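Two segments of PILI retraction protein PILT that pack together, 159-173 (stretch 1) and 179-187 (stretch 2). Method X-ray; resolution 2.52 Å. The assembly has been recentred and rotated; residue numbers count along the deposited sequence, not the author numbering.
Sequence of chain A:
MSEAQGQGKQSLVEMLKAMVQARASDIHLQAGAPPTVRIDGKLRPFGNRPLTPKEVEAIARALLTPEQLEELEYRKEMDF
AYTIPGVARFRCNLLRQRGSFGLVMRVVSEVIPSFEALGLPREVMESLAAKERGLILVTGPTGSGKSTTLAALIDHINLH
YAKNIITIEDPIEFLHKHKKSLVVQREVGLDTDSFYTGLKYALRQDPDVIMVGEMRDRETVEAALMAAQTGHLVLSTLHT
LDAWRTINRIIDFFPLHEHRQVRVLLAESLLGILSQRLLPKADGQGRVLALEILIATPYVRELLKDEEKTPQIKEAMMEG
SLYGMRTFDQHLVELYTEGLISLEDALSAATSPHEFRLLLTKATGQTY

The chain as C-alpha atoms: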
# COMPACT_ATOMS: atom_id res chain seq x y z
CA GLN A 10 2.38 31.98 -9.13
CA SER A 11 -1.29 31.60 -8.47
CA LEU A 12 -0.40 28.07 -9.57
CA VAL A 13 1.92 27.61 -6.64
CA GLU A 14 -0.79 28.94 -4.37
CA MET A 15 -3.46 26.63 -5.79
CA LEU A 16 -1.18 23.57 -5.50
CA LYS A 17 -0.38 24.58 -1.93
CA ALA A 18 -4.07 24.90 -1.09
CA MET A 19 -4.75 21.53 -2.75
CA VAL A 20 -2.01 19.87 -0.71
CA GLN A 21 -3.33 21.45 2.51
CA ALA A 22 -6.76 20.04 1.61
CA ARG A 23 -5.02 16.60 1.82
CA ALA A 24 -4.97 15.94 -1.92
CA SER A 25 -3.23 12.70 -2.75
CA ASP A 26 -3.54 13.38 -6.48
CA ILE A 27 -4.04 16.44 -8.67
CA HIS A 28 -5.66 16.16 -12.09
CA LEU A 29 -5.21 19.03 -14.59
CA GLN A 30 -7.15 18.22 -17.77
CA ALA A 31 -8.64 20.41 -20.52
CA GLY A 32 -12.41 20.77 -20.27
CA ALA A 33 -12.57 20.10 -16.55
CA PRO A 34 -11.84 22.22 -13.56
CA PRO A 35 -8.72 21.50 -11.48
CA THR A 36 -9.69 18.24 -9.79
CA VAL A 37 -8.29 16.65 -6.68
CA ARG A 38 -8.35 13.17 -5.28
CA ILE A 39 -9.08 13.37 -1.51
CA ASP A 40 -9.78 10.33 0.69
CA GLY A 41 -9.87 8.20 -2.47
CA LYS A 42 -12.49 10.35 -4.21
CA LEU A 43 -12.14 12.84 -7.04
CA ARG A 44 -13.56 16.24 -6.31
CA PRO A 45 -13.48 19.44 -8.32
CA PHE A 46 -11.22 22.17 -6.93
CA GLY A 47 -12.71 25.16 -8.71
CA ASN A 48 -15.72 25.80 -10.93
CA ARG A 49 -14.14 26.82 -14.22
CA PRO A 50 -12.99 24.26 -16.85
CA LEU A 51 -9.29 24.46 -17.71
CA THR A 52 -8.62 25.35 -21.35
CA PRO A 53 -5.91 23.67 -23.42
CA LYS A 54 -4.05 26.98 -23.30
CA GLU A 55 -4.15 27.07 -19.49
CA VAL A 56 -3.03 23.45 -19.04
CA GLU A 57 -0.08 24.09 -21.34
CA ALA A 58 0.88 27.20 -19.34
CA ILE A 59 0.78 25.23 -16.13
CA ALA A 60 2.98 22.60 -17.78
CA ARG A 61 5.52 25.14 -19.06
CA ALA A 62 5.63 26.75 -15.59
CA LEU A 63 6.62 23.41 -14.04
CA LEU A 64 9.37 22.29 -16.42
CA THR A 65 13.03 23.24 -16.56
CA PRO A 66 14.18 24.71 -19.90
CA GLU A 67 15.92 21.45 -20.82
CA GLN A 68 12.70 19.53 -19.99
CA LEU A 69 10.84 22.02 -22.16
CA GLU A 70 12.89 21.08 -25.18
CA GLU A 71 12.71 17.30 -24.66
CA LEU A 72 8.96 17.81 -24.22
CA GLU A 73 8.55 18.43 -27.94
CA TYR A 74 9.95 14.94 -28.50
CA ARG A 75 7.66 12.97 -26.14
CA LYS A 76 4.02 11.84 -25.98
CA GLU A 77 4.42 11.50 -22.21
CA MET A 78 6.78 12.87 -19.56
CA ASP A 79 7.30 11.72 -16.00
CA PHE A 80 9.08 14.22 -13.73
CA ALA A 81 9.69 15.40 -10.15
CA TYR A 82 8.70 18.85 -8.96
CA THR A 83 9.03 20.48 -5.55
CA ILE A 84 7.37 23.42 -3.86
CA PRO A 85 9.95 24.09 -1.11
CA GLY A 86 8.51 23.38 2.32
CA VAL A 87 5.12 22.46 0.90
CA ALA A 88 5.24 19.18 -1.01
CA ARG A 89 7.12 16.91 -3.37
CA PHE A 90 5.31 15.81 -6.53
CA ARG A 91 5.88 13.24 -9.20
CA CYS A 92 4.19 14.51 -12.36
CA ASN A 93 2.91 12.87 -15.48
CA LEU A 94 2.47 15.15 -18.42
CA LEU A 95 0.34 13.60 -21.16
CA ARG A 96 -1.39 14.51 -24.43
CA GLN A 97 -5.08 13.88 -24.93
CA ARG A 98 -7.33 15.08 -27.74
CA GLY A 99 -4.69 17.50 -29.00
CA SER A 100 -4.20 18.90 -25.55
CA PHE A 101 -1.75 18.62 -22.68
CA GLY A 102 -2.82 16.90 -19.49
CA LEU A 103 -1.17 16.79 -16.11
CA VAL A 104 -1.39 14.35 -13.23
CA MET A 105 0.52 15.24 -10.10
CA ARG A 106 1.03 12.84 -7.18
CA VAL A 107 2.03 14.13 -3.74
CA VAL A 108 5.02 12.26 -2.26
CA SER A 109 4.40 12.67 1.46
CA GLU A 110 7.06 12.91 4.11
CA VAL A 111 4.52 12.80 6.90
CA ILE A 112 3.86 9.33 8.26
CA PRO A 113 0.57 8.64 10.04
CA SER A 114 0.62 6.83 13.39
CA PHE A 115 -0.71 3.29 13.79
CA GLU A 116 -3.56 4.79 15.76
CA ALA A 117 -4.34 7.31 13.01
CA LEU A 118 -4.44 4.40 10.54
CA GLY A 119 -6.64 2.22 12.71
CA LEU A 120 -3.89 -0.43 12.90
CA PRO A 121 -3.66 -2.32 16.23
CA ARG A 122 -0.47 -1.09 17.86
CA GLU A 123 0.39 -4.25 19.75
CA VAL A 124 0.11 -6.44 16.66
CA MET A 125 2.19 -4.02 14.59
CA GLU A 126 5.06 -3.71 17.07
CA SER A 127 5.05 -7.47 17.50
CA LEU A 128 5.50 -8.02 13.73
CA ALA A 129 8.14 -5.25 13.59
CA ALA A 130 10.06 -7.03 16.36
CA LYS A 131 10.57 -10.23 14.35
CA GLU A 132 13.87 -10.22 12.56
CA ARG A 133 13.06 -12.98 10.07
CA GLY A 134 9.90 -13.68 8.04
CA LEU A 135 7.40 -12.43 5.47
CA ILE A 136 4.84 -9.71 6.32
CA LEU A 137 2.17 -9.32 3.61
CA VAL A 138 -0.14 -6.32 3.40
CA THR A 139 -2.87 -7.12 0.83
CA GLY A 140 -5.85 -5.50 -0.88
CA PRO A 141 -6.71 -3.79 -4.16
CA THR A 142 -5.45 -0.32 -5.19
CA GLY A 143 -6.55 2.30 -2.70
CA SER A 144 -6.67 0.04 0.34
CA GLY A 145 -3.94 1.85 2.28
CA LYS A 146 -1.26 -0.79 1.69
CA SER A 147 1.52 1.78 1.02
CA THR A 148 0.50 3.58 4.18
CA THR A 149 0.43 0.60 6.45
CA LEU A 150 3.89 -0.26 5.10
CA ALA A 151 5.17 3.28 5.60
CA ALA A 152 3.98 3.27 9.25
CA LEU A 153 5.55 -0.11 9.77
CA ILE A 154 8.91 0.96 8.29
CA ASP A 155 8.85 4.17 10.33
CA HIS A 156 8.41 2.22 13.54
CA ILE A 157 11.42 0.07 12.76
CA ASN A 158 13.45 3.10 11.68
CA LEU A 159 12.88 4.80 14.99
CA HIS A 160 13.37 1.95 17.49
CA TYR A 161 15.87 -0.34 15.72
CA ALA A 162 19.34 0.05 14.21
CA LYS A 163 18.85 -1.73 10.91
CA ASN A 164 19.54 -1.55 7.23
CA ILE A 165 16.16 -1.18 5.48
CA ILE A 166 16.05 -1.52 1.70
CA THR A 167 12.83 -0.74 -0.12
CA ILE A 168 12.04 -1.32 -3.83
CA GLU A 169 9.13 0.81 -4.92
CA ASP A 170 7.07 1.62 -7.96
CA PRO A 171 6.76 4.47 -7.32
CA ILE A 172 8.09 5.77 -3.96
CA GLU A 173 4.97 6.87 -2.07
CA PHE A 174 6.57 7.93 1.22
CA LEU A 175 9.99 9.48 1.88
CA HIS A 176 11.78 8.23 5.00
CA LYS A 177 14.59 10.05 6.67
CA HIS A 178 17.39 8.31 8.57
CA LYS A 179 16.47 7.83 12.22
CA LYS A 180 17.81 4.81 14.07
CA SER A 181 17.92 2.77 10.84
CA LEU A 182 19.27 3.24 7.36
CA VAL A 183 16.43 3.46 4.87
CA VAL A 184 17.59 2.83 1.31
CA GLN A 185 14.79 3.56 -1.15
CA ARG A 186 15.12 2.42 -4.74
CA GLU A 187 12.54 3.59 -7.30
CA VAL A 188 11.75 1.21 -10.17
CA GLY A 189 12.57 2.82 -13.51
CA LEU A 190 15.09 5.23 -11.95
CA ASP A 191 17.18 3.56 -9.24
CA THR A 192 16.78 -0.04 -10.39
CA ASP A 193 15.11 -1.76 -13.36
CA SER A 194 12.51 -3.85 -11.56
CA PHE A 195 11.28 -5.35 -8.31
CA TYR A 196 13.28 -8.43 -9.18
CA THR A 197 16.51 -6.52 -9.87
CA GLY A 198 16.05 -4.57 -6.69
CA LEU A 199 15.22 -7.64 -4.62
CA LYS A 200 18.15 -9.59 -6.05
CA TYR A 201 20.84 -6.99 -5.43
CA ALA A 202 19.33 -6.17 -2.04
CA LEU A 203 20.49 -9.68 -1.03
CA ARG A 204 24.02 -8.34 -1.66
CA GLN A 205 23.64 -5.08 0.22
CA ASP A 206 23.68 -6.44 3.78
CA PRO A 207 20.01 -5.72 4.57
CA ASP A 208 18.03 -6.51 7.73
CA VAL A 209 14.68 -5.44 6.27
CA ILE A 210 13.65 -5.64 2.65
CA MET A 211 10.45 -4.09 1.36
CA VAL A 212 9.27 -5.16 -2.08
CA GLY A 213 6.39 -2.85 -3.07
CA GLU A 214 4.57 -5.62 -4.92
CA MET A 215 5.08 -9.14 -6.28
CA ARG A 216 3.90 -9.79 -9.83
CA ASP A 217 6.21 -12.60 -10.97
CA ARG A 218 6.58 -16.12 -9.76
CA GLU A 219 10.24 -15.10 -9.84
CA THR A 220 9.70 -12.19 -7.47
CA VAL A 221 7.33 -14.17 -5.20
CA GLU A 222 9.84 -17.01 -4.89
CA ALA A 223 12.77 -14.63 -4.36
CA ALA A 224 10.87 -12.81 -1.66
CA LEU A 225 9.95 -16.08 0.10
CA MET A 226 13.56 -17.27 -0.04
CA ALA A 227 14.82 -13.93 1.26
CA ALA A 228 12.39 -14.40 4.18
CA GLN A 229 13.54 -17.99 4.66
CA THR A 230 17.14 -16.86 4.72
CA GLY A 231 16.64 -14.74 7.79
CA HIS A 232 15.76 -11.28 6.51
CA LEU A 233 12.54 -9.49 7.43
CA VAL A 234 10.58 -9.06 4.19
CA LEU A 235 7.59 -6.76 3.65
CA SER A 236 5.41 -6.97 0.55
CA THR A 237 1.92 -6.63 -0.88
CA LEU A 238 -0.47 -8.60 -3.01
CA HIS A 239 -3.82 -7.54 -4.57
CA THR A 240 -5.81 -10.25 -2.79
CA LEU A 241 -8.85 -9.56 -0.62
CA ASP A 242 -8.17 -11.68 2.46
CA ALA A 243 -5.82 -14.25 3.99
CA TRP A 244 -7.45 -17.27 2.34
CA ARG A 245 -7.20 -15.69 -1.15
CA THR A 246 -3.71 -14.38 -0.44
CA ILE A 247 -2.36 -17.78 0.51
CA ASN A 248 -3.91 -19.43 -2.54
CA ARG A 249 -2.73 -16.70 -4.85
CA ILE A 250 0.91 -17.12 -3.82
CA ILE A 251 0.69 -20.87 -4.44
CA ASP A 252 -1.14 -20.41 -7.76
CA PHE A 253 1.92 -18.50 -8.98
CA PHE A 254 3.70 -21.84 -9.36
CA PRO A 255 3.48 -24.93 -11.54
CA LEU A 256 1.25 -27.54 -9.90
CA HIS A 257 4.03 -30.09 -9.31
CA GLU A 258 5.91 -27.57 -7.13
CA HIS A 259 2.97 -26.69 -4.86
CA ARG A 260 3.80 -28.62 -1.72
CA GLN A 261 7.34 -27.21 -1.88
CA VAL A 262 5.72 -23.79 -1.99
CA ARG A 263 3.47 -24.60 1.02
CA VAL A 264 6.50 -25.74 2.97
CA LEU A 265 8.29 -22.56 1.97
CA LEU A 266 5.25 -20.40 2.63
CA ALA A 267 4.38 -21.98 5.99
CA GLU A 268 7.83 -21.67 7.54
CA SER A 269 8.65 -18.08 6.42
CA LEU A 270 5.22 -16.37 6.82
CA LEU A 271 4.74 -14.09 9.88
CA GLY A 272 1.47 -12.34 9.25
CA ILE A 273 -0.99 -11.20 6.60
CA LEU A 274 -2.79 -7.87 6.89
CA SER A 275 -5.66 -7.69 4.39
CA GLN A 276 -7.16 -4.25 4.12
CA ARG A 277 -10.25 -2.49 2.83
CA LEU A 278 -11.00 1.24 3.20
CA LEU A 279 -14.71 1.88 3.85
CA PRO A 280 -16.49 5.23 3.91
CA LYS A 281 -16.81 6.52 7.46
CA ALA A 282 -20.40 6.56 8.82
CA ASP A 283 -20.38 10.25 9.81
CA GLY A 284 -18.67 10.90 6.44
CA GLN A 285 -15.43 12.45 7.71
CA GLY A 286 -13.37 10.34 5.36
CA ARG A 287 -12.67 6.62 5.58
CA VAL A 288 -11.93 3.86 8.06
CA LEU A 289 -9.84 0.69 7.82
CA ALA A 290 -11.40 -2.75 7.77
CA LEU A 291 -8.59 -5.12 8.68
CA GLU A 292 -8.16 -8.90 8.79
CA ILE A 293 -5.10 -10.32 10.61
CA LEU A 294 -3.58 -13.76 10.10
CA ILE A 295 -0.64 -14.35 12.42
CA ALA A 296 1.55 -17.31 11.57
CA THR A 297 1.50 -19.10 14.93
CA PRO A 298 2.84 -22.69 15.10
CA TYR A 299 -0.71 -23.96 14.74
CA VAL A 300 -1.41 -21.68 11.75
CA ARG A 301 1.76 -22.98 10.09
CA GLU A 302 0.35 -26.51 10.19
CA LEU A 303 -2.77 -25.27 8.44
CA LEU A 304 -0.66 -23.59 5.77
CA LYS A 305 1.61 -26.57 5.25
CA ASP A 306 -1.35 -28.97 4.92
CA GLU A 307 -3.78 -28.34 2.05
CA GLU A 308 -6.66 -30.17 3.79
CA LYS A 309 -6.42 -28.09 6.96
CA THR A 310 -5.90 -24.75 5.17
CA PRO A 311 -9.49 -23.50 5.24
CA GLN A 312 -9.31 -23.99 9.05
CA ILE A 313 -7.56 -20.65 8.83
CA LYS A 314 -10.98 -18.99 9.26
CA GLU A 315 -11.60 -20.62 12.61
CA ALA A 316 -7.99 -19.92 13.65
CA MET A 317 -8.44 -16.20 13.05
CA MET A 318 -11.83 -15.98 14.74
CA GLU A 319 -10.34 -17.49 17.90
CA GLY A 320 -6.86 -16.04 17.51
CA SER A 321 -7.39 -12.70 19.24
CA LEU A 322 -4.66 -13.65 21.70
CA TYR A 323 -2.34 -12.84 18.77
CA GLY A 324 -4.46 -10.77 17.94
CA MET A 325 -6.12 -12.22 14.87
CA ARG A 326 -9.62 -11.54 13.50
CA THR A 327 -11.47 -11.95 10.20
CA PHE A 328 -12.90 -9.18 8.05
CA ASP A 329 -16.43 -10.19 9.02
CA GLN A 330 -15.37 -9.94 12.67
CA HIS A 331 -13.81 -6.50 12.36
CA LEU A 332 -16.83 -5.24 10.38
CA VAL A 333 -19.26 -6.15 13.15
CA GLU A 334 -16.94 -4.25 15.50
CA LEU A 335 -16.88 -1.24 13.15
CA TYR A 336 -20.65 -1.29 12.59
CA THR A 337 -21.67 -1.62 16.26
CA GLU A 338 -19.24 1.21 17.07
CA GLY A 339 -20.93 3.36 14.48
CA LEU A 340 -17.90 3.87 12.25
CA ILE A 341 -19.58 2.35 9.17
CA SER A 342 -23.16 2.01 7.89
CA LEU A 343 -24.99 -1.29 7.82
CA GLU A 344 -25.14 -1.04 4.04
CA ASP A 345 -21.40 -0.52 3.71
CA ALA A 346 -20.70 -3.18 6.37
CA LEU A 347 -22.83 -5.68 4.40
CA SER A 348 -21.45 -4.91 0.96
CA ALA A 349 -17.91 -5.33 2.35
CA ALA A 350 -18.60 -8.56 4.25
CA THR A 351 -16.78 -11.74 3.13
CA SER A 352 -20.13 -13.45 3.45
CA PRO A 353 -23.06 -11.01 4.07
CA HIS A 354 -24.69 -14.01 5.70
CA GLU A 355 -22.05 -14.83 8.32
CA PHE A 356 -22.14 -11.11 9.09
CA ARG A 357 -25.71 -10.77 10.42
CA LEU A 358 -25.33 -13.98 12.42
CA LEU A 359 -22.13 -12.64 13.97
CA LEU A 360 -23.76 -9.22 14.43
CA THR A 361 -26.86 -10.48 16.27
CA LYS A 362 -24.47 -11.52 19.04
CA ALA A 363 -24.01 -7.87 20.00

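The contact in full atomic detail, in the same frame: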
# COMPACT_ATOMS: atom_id res chain seq x y z
N LEU A 159 12.69 3.93 13.86
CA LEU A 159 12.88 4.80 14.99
C LEU A 159 13.08 4.06 16.32
O LEU A 159 13.28 4.70 17.35
CB LEU A 159 11.73 5.81 15.06
CG LEU A 159 10.35 5.57 15.63
CD1 LEU A 159 10.37 5.97 17.09
CD2 LEU A 159 9.33 6.40 14.86
N HIS A 160 13.10 2.73 16.29
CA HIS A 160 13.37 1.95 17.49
C HIS A 160 14.45 0.90 17.28
O HIS A 160 14.85 0.27 18.24
CB HIS A 160 12.10 1.26 18.01
CG HIS A 160 11.08 2.20 18.54
ND1 HIS A 160 9.75 2.14 18.17
CD2 HIS A 160 11.18 3.25 19.39
CE1 HIS A 160 9.08 3.10 18.77
NE2 HIS A 160 9.93 3.79 19.52
N TYR A 161 14.88 0.69 16.04
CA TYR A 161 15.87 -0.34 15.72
C TYR A 161 17.01 0.18 14.85
O TYR A 161 16.81 1.05 14.02
CB TYR A 161 15.20 -1.52 15.02
CG TYR A 161 14.12 -2.23 15.80
CD1 TYR A 161 14.43 -3.24 16.69
CD2 TYR A 161 12.78 -1.90 15.63
CE1 TYR A 161 13.44 -3.90 17.40
CE2 TYR A 161 11.79 -2.55 16.32
CZ TYR A 161 12.12 -3.55 17.21
OH TYR A 161 11.13 -4.21 17.91
N ALA A 162 18.21 -0.35 15.05
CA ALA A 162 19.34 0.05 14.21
C ALA A 162 19.56 -0.98 13.10
O ALA A 162 20.30 -1.94 13.25
CB ALA A 162 20.60 0.21 15.05
N LYS A 163 18.88 -0.76 11.98
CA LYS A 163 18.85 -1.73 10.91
C LYS A 163 19.10 -1.13 9.54
O LYS A 163 19.00 0.09 9.33
CB LYS A 163 17.51 -2.46 10.92
CG LYS A 163 17.44 -3.53 11.99
CD LYS A 163 16.03 -3.93 12.30
CE LYS A 163 16.00 -4.92 13.48
NZ LYS A 163 16.38 -6.30 13.08
N ASN A 164 19.46 -1.99 8.60
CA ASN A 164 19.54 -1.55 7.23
C ASN A 164 18.25 -1.95 6.48
O ASN A 164 17.98 -3.13 6.26
CB ASN A 164 20.78 -2.12 6.57
CG ASN A 164 21.00 -1.56 5.21
OD1 ASN A 164 20.73 -0.37 4.96
ND2 ASN A 164 21.47 -2.41 4.29
N ILE A 165 17.45 -0.96 6.12
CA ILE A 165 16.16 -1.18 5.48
C ILE A 165 16.23 -0.79 4.02
O ILE A 165 16.50 0.38 3.71
CB ILE A 165 15.06 -0.34 6.13
CG1 ILE A 165 14.90 -0.68 7.62
CG2 ILE A 165 13.79 -0.52 5.38
CD1 ILE A 165 14.05 0.37 8.37
N ILE A 166 15.99 -1.75 3.14
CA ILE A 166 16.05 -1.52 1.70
C ILE A 166 14.69 -1.74 1.07
O ILE A 166 14.11 -2.83 1.14
CB ILE A 166 17.09 -2.44 1.03
CG1 ILE A 166 18.43 -2.34 1.77
CG2 ILE A 166 17.22 -2.12 -0.47
CD1 ILE A 166 19.51 -3.26 1.20
N THR A 167 14.16 -0.68 0.47
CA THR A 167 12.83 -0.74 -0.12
C THR A 167 12.95 -0.65 -1.64
O THR A 167 13.83 0.04 -2.15
CB THR A 167 11.89 0.38 0.45
OG1 THR A 167 12.12 1.62 -0.23
CG2 THR A 167 12.12 0.57 1.93
N ILE A 168 12.08 -1.37 -2.36
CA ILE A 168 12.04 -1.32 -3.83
C ILE A 168 10.61 -1.00 -4.24
O ILE A 168 9.68 -1.78 -3.99
CB ILE A 168 12.52 -2.63 -4.48
CG1 ILE A 168 14.04 -2.80 -4.29
CG2 ILE A 168 12.28 -2.59 -5.97
CD1 ILE A 168 14.42 -3.46 -3.03
N GLU A 169 10.44 0.16 -4.85
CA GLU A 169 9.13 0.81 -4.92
C GLU A 169 8.83 1.27 -6.32
O GLU A 169 9.73 1.67 -7.06
CB GLU A 169 9.06 2.02 -3.97
CG GLU A 169 9.12 1.63 -2.50
CD GLU A 169 9.04 2.79 -1.56
OE1 GLU A 169 7.92 3.31 -1.35
OE2 GLU A 169 10.11 3.18 -1.01
N ASP A 170 7.54 1.22 -6.65
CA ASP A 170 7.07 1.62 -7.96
C ASP A 170 5.68 2.25 -7.89
O ASP A 170 4.67 1.55 -8.05
CB ASP A 170 7.05 0.41 -8.91
CG ASP A 170 6.70 0.79 -10.32
OD1 ASP A 170 6.69 2.00 -10.63
OD2 ASP A 170 6.46 -0.12 -11.14
N PRO A 171 5.63 3.56 -7.62
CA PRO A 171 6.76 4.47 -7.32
C PRO A 171 6.99 4.63 -5.79
O PRO A 171 6.28 4.00 -5.00
CB PRO A 171 6.29 5.80 -7.92
CG PRO A 171 4.79 5.78 -7.61
CD PRO A 171 4.35 4.30 -7.61
N ILE A 172 7.94 5.46 -5.38
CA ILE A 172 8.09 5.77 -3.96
C ILE A 172 6.93 6.65 -3.51
O ILE A 172 6.74 7.73 -4.07
CB ILE A 172 9.41 6.50 -3.63
CG1 ILE A 172 10.61 5.62 -3.97
CG2 ILE A 172 9.45 6.87 -2.15
CD1 ILE A 172 11.91 6.31 -3.78
N GLU A 173 6.17 6.18 -2.53
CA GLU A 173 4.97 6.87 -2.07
C GLU A 173 5.26 7.72 -0.84
O GLU A 173 4.70 8.80 -0.67
CB GLU A 173 3.83 5.87 -1.77
CG GLU A 173 3.32 5.05 -2.99
CD GLU A 173 2.51 5.88 -3.98
OE1 GLU A 173 2.28 7.09 -3.69
OE2 GLU A 173 2.13 5.34 -5.07
N LYS A 179 16.69 7.63 10.80
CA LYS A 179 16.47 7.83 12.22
C LYS A 179 17.43 6.90 12.95
O LYS A 179 18.64 7.18 13.00
CB LYS A 179 15.01 7.60 12.61
CG LYS A 179 14.08 8.62 11.95
CD LYS A 179 12.62 8.42 12.32
CE LYS A 179 11.72 9.39 11.55
NZ LYS A 179 10.27 9.19 11.82
N LYS A 180 16.92 5.79 13.46
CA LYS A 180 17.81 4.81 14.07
C LYS A 180 18.33 3.83 13.02
O LYS A 180 19.38 3.23 13.20
CB LYS A 180 17.11 4.08 15.20
CG LYS A 180 18.06 3.36 16.16
CD LYS A 180 17.53 3.38 17.61
CE LYS A 180 18.49 2.63 18.57
NZ LYS A 180 18.19 2.88 20.01
N SER A 181 17.58 3.68 11.93
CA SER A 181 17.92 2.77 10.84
C SER A 181 18.42 3.50 9.61
O SER A 181 18.23 4.70 9.49
CB SER A 181 16.71 1.94 10.42
OG SER A 181 16.30 1.08 11.45
N LEU A 182 19.07 2.77 8.72
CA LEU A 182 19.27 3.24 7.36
C LEU A 182 18.04 2.84 6.54
O LEU A 182 17.53 1.73 6.66
CB LEU A 182 20.53 2.65 6.73
CG LEU A 182 21.86 2.98 7.37
CD1 LEU A 182 22.98 2.29 6.59
CD2 LEU A 182 22.04 4.48 7.39
N VAL A 183 17.55 3.76 5.73
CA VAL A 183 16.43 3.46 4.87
C VAL A 183 16.87 3.78 3.45
O VAL A 183 17.02 4.95 3.09
CB VAL A 183 15.18 4.26 5.27
CG1 VAL A 183 13.97 3.78 4.47
CG2 VAL A 183 14.91 4.06 6.72
N VAL A 184 17.11 2.73 2.68
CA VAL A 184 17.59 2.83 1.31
C VAL A 184 16.40 2.60 0.43
O VAL A 184 15.84 1.50 0.42
CB VAL A 184 18.69 1.80 1.02
CG1 VAL A 184 19.03 1.77 -0.46
CG2 VAL A 184 19.93 2.08 1.86
N GLN A 185 15.99 3.63 -0.31
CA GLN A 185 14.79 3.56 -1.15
C GLN A 185 15.12 3.68 -2.64
O GLN A 185 15.65 4.68 -3.12
CB GLN A 185 13.78 4.63 -0.74
CG GLN A 185 13.53 4.66 0.77
CD GLN A 185 12.40 5.59 1.12
OE1 GLN A 185 12.62 6.69 1.63
NE2 GLN A 185 11.18 5.16 0.83
N ARG A 186 14.75 2.62 -3.35
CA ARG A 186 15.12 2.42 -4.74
C ARG A 186 13.88 2.41 -5.63
O ARG A 186 13.07 1.49 -5.56
CB ARG A 186 15.91 1.11 -4.86
CG ARG A 186 17.37 1.37 -4.72
CD ARG A 186 18.18 0.28 -4.09
NE ARG A 186 18.52 -0.83 -4.97
CZ ARG A 186 19.17 -0.78 -6.13
NH1 ARG A 186 19.57 0.35 -6.70
NH2 ARG A 186 19.41 -1.93 -6.75
N GLU A 187 13.73 3.44 -6.46
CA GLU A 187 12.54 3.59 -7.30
C GLU A 187 12.71 2.83 -8.61
O GLU A 187 13.73 2.98 -9.31
CB GLU A 187 12.27 5.08 -7.58
CG GLU A 187 10.80 5.41 -7.82
CD GLU A 187 10.42 6.85 -7.47
OE1 GLU A 187 11.29 7.75 -7.50
OE2 GLU A 187 9.22 7.09 -7.18

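Strands 164-169 and 182-187 run parallel, their axes 16° apart and 4.6 Å at closest approach, and the two stretches bury 1064 Å² between them; K180, E187 and I172 give up the most surface. K180 lies just before the strand pairing begins. Its CA-to-CB bond points toward stretch 1, its CB sits 3.3 Å from Y161 O, and its long aliphatic chain covers the backbone of L159 and H160, CD reaching 4.0 Å from H160 C. Its own carbonyl O receives the CA of A162 at 3.3 Å in a CA-H...O contact. Next to it S181 joins the two stretches with one small hydroxyl: OG donates to Y161 O (2.6 Å) and accepts from K163 N (3.2 Å), a double role that suits a buried serine.

From there the backbone ladder takes over, largely independent of side-chain identity. L182 N bonds to K163 O (2.7 Å), I165 N to L182 O (2.7 Å), V184 N to I165 O (2.6 Å), T167 N to V184 O (2.8 Å), R186 N to T167 O (3.0 Å) and E169 N to R186 O (3.0 Å). Side chains alternate between faces. I166 CG1 packs against V184 CB at 4.2 Å on one; on the other, I165 CD1 meets V183 CG2 at 4.1 Å, beta-branched residues well suited to extended backbone.

The face of I165 turns polar farther along. E169 OE2 accepts from Q185 NE2 (2.9 Å) and from T167 OG1 (2.7 Å), so the buried carboxylate is not left without partners. E187 closes the contact: its side chain extends across the strand direction to P171 and I172, and OE2 accepts from I172 N (2.7 Å) while lying 3.3 Å from CB of P171, which follows a cis peptide bond. I172, buried and pointing toward stretch 2, brings CG2 to 3.8 Å from Q185 NE2, covering this polar cluster with hydrocarbon.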